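Extracellular ligand-binding receptor from Rhodopseudomonas palustris probably binds p-coumaric acid and related lignin-derived aromatic acids as the solute-binding component of a transport system. Local coordinates of one contact, PDB 3UKJ (chain A, 1.60 Å), residues S77-T82 and A98-P103, beside the matching contact of the related putative branched-chain amino acid transport system substrate-binding protein from Rhodopseudomonas palustris, PDB 4FB4 (chain B, 1.85 Å), residues S77-T82 and A98-P103. Structure 2 is superposed on structure 1 by the backbone atoms of these residues (RMSD 0.14 Å); each is numbered along its deposited sequence.

Structure 1 (3UKJ); sequences SVTPPT and ALAPLP. With ENO (3-(4-hydroxy-phenyl)pyruvic acid), chain C.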
loop_
_atom_site.group_PDB
_atom_site.type_symbol
_atom_site.label_atom_id
_atom_site.label_comp_id
_atom_site.label_asym_id
_atom_site.label_seq_id
_atom_site.Cartn_x
_atom_site.Cartn_y
_atom_site.Cartn_z
ATOM N N SER A 77 5.161 -5.729 3.905
ATOM C CA SER A 77 5.116 -4.270 3.777
ATOM C C SER A 77 5.485 -3.719 2.414
ATOM O O SER A 77 5.106 -2.592 2.070
ATOM C CB SER A 77 6.006 -3.629 4.847
ATOM O OG SER A 77 5.571 -4.009 6.157
ATOM N N VAL A 78 6.203 -4.511 1.637
ATOM C CA VAL A 78 6.612 -4.137 0.274
ATOM C C VAL A 78 6.366 -5.332 -0.662
ATOM O O VAL A 78 6.029 -6.442 -0.223
ATOM C CB VAL A 78 8.076 -3.603 0.232
ATOM C CG1 VAL A 78 8.121 -2.200 0.900
ATOM C CG2 VAL A 78 9.024 -4.584 0.911
ATOM N N THR A 79 6.435 -5.082 -1.951
ATOM C CA THR A 79 5.908 -6.030 -2.929
ATOM C C THR A 79 6.643 -7.390 -2.949
ATOM O O THR A 79 5.977 -8.448 -2.929
ATOM C CB THR A 79 5.832 -5.361 -4.333
ATOM O OG1 THR A 79 4.889 -4.276 -4.257
ATOM C CG2 THR A 79 5.312 -6.342 -5.377
ATOM N N PRO A 80 8.000 -7.381 -2.930
ATOM C CA PRO A 80 8.652 -8.703 -3.067
ATOM C C PRO A 80 8.300 -9.710 -1.964
ATOM O O PRO A 80 7.920 -10.840 -2.287
ATOM C CB PRO A 80 10.152 -8.385 -3.113
ATOM C CG PRO A 80 10.224 -6.963 -3.677
ATOM C CD PRO A 80 8.957 -6.265 -3.121
ATOM N N PRO A 81 8.342 -9.287 -0.676
ATOM C CA PRO A 81 7.941 -10.274 0.336
ATOM C C PRO A 81 6.434 -10.549 0.347
ATOM O O PRO A 81 6.012 -11.647 0.714
ATOM C CB PRO A 81 8.364 -9.619 1.657
ATOM C CG PRO A 81 8.377 -8.144 1.345
ATOM C CD PRO A 81 8.932 -8.085 -0.045
ATOM N N THR A 82 5.638 -9.613 -0.147
ATOM C CA THR A 82 4.194 -9.824 -0.253
ATOM C C THR A 82 3.841 -10.875 -1.305
ATOM O O THR A 82 2.987 -11.722 -1.085
ATOM C CB THR A 82 3.499 -8.483 -0.524
ATOM O OG1 THR A 82 3.717 -7.635 0.606
ATOM C CG2 THR A 82 2.006 -8.644 -0.712
ATOM N N ALA A 98 -2.999 -8.926 1.937
ATOM C CA ALA A 98 -1.759 -8.282 1.552
ATOM C C ALA A 98 -1.720 -6.807 2.006
ATOM O O ALA A 98 -2.683 -6.071 1.808
ATOM C CB ALA A 98 -1.573 -8.371 0.031
ATOM N N LEU A 99 -0.566 -6.363 2.529
ATOM C CA LEU A 99 -0.438 -4.969 2.948
ATOM C C LEU A 99 0.396 -4.115 1.978
ATOM O O LEU A 99 0.672 -2.919 2.252
ATOM C CB LEU A 99 0.076 -4.869 4.395
ATOM C CG LEU A 99 -0.708 -5.642 5.479
ATOM C CD1 LEU A 99 -0.042 -5.416 6.826
ATOM C CD2 LEU A 99 -2.206 -5.178 5.452
ATOM N N ALA A 100 0.816 -4.720 0.864
ATOM C CA ALA A 100 1.527 -4.008 -0.233
ATOM C C ALA A 100 0.874 -4.430 -1.557
ATOM O O ALA A 100 0.366 -5.559 -1.661
ATOM C CB ALA A 100 3.054 -4.393 -0.244
ATOM N N PRO A 101 0.891 -3.545 -2.570
ATOM C CA PRO A 101 0.330 -3.955 -3.847
ATOM C C PRO A 101 1.194 -5.072 -4.458
ATOM O O PRO A 101 2.361 -5.299 -4.049
ATOM C CB PRO A 101 0.442 -2.697 -4.728
ATOM C CG PRO A 101 1.150 -1.678 -3.947
ATOM C CD PRO A 101 1.322 -2.136 -2.547
ATOM N N LEU A 102 0.543 -5.925 -5.213
ATOM C CA LEU A 102 1.296 -6.943 -5.951
ATOM C C LEU A 102 0.568 -7.353 -7.232
ATOM O O LEU A 102 -0.652 -7.131 -7.371
ATOM C CB LEU A 102 1.574 -8.182 -5.059
ATOM C CG LEU A 102 0.401 -9.159 -4.886
ATOM C CD1 LEU A 102 0.885 -10.451 -4.244
ATOM C CD2 LEU A 102 -0.712 -8.483 -4.045
ATOM N N PRO A 103 1.322 -7.947 -8.176
ATOM C CA PRO A 103 0.716 -8.493 -9.387
ATOM C C PRO A 103 -0.129 -9.670 -8.964
ATOM O O PRO A 103 0.393 -10.663 -8.449
ATOM C CB PRO A 103 1.916 -8.948 -10.241
ATOM C CG PRO A 103 3.163 -8.518 -9.489
ATOM C CD PRO A 103 2.769 -8.235 -8.076
HETATM O O4 ENO C . 4.683 -2.084 -2.331
HETATM C C9 ENO C . 3.049 -0.117 0.073
HETATM C C8 ENO C . 1.709 0.243 0.308
HETATM C C7 ENO C . 1.100 1.101 -0.607
HETATM C C6 ENO C . 1.771 1.605 -1.730
HETATM C C5 ENO C . 3.055 1.171 -2.012
HETATM C C4 ENO C . 3.714 0.362 -1.081
HETATM O O3 ENO C . -0.162 1.539 -0.360
HETATM C C3 ENO C . 5.181 0.068 -1.317
HETATM C C2 ENO C . 5.510 -1.181 -2.114
HETATM C C1 ENO C . 6.930 -1.447 -2.405
HETATM O O2 ENO C . 7.184 -2.516 -2.938
HETATM O O1 ENO C . 7.839 -0.610 -2.162
#
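At the N-terminus of helix 79-92, in the ligand pocket of a periplasmic binding protein, Thr79 meets Pro101 of the loop that follows strand 96-98. Val78 occupies the N-cap position. Thr79 N, at the first turn of the helix, donates to carboxylate oxygen O2 of the hydroxyphenylpyruvate over 2.8 Å at 165°, where the helix end probably helps to hold the charge. With OG1 anti to its carbonyl carbon (chi1 -64°), Thr79 OG1 lies 2.7 Å from Pro101 O and 2.9 Å from ENO O4, the keto oxygen; its one proton can serve only one of them at a time. Thr82 OG1 turns back to Val78 O at 2.7 Å, approaching 43° above the carbonyl plane. The small methyl of Ala100 fits between Thr82 OG1, 3.4 Å from its CB, and ligand O4. Pro101 CD rests 3.4 Å from ENO O4 and 3.7 Å from ring carbon C9, the rigid pyrrolidine offering a nonpolar surface to the aromatic acid. Arg174, Ser199, Gln282 and His286 also hydrogen-bond the ligand. Leu99 O lies 3.9 Å from ring carbon C8.

Structure 1 against structure 2
The backbone bond to the carboxylate is kept: Thr79(A) N gives its hydrogen to the hydroxyphenylpyruvate, and Thr79(B) N does the same for caffeic acid. Kept too is the bond from Thr82(A) OG1 to Val78(A) O, 2.7 Å, matched by Thr82(B) OG1 to Val78(B) O, 2.8 Å. The bound groups differ in two polar features. The keto oxygen O4 of the hydroxyphenylpyruvate is absent from caffeic acid, so the acceptors open to Thr79(B) OG1 are Pro101(B) O and the carboxylate, while those near Thr79(A) OG1 include the keto oxygen; in both, the proton is undecided. Caffeic acid brings a second ring hydroxyl, O3', which makes a weak bond to Leu99(B) O, whereas the ring of the other ligand presents carbon C8 near Leu99(A) O. In the packing, the comparable CA atoms coincide within the error, and the side chains of Val78(A), Thr79(A) and Thr82(A) keep the places of Val78(B), Thr79(B) and Thr82(B). Pro101(A) and Pro101(B) both lie against their ligand, CD near ring carbon in each, with keto O4 a further neighbour of Pro101(A). Ala100(A) touches its ligand through CB and keto O4, a contact that goes with the keto group: Ala100(B) is not among the residues that touch caffeic acid.

Structure 2 (4FB4); sequences SVTPPT and ALAPLP. With DHC (caffeic acid), chain D.
In the pocket that holds caffeic acid, Thr79 at the start of a helix reaches across to Pro101, with Val78 before it at the N-cap position. Thr79 N donates to carboxylate oxygen O1 of caffeic acid over 2.7 Å at 165°, and the helix end probably helps to hold the charge. Because OG1 stands anti to the carbonyl carbon (chi1 -60°), Thr79 OG1 comes within 2.8 Å of Pro101 O and 2.9 Å of ligand O1, with one proton that can serve either but not both at once. Thr82 OG1 turns back to Val78 O at 2.8 Å, lying 45° above the carbonyl plane. The small methyl of Ala100 fits against Thr82 and the start of the helix, its CB 3.5 Å from Thr82 OG1. Pro101 CD rests 3.4 Å from ring carbon C6', the rigid pyrrolidine offering a nonpolar surface to the aromatic acid. Arg174, Ser199, Gln282 and His286 also hydrogen-bond the ligand. On the ring, hydroxyl O3' makes a weak 3.4 Å bond to Leu99 O, a backbone acceptor supplied by the loop.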
loop_
_atom_site.group_PDB
_atom_site.type_symbol
_atom_site.label_atom_id
_atom_site.label_comp_id
_atom_site.label_asym_id
_atom_site.label_seq_id
_atom_site.Cartn_x
_atom_site.Cartn_y
_atom_site.Cartn_z
ATOM N N SER B 77 5.052 -5.666 3.962
ATOM C CA SER B 77 5.095 -4.182 3.819
ATOM C C SER B 77 5.469 -3.632 2.435
ATOM O O SER B 77 5.102 -2.531 2.103
ATOM C CB SER B 77 6.117 -3.649 4.809
ATOM O OG SER B 77 5.640 -3.932 6.097
ATOM N N VAL B 78 6.150 -4.429 1.651
ATOM C CA VAL B 78 6.650 -4.043 0.312
ATOM C C VAL B 78 6.392 -5.225 -0.568
ATOM O O VAL B 78 6.103 -6.312 -0.074
ATOM C CB VAL B 78 8.147 -3.616 0.334
ATOM C CG1 VAL B 78 8.296 -2.333 1.110
ATOM C CG2 VAL B 78 9.088 -4.681 0.946
ATOM N N THR B 79 6.434 -5.015 -1.881
ATOM C CA THR B 79 5.920 -5.997 -2.821
ATOM C C THR B 79 6.672 -7.350 -2.906
ATOM O O THR B 79 6.003 -8.376 -2.943
ATOM C CB THR B 79 5.839 -5.355 -4.216
ATOM O OG1 THR B 79 4.948 -4.237 -4.090
ATOM C CG2 THR B 79 5.292 -6.354 -5.221
ATOM N N PRO B 80 8.019 -7.368 -2.907
ATOM C CA PRO B 80 8.651 -8.739 -3.089
ATOM C C PRO B 80 8.321 -9.761 -2.011
ATOM O O PRO B 80 7.994 -10.916 -2.364
ATOM C CB PRO B 80 10.170 -8.448 -3.189
ATOM C CG PRO B 80 10.216 -6.989 -3.623
ATOM C CD PRO B 80 9.026 -6.306 -3.004
ATOM N N PRO B 81 8.369 -9.369 -0.708
ATOM C CA PRO B 81 7.929 -10.345 0.267
ATOM C C PRO B 81 6.421 -10.610 0.224
ATOM O O PRO B 81 5.993 -11.667 0.621
ATOM C CB PRO B 81 8.355 -9.749 1.623
ATOM C CG PRO B 81 8.567 -8.286 1.365
ATOM C CD PRO B 81 9.005 -8.202 -0.076
ATOM N N THR B 82 5.623 -9.651 -0.264
ATOM C CA THR B 82 4.204 -9.848 -0.376
ATOM C C THR B 82 3.891 -10.937 -1.396
ATOM O O THR B 82 2.975 -11.761 -1.177
ATOM C CB THR B 82 3.465 -8.528 -0.663
ATOM O OG1 THR B 82 3.741 -7.659 0.455
ATOM C CG2 THR B 82 1.939 -8.753 -0.748
ATOM N N ALA B 98 -3.011 -8.871 1.646
ATOM C CA ALA B 98 -1.736 -8.239 1.306
ATOM C C ALA B 98 -1.730 -6.798 1.813
ATOM O O ALA B 98 -2.707 -6.123 1.663
ATOM C CB ALA B 98 -1.540 -8.292 -0.227
ATOM N N LEU B 99 -0.622 -6.346 2.429
ATOM C CA LEU B 99 -0.439 -4.988 2.882
ATOM C C LEU B 99 0.461 -4.151 1.973
ATOM O O LEU B 99 0.850 -3.026 2.340
ATOM C CB LEU B 99 0.054 -4.975 4.356
ATOM C CG LEU B 99 -0.824 -5.705 5.388
ATOM C CD1 LEU B 99 -0.264 -5.648 6.823
ATOM C CD2 LEU B 99 -2.239 -5.182 5.337
ATOM N N ALA B 100 0.822 -4.697 0.804
ATOM C CA ALA B 100 1.544 -3.986 -0.246
ATOM C C ALA B 100 0.887 -4.383 -1.577
ATOM O O ALA B 100 0.219 -5.427 -1.667
ATOM C CB ALA B 100 3.036 -4.346 -0.243
ATOM N N PRO B 101 1.002 -3.526 -2.599
ATOM C CA PRO B 101 0.420 -3.908 -3.853
ATOM C C PRO B 101 1.197 -5.133 -4.382
ATOM O O PRO B 101 2.380 -5.361 -4.055
ATOM C CB PRO B 101 0.625 -2.676 -4.759
ATOM C CG PRO B 101 1.015 -1.566 -3.881
ATOM C CD PRO B 101 1.632 -2.175 -2.662
ATOM N N LEU B 102 0.531 -5.976 -5.117
ATOM C CA LEU B 102 1.236 -7.034 -5.773
ATOM C C LEU B 102 0.505 -7.402 -7.009
ATOM O O LEU B 102 -0.696 -7.141 -7.093
ATOM C CB LEU B 102 1.346 -8.247 -4.882
ATOM C CG LEU B 102 0.136 -9.151 -4.762
ATOM C CD1 LEU B 102 0.725 -10.485 -4.345
ATOM C CD2 LEU B 102 -0.820 -8.527 -3.757
ATOM N N PRO B 103 1.236 -8.002 -7.958
ATOM C CA PRO B 103 0.677 -8.510 -9.183
ATOM C C PRO B 103 -0.164 -9.741 -8.904
ATOM O O PRO B 103 0.333 -10.777 -8.473
ATOM C CB PRO B 103 1.896 -8.859 -10.070
ATOM C CG PRO B 103 3.100 -8.749 -9.189
ATOM C CD PRO B 103 2.707 -8.156 -7.871
HETATM C C1 DHC D . 6.926 -1.474 -2.545
HETATM O O1 DHC D . 7.103 -2.617 -2.978
HETATM C C2 DHC D . 5.596 -0.813 -2.524
HETATM C C3 DHC D . 5.198 -0.375 -1.351
HETATM C "C1'" DHC D . 3.807 0.207 -1.110
HETATM C "C2'" DHC D . 3.227 -0.003 0.126
HETATM C "C3'" DHC D . 1.963 0.464 0.407
HETATM C "C4'" DHC D . 1.179 1.200 -0.584
HETATM C "C5'" DHC D . 1.754 1.388 -1.841
HETATM C "C6'" DHC D . 3.054 0.873 -2.071
HETATM O "O4'" DHC D . -0.060 1.653 -0.237
HETATM O "O3'" DHC D . 1.471 0.255 1.657
HETATM O O2 DHC D . 7.858 -0.848 -1.990
#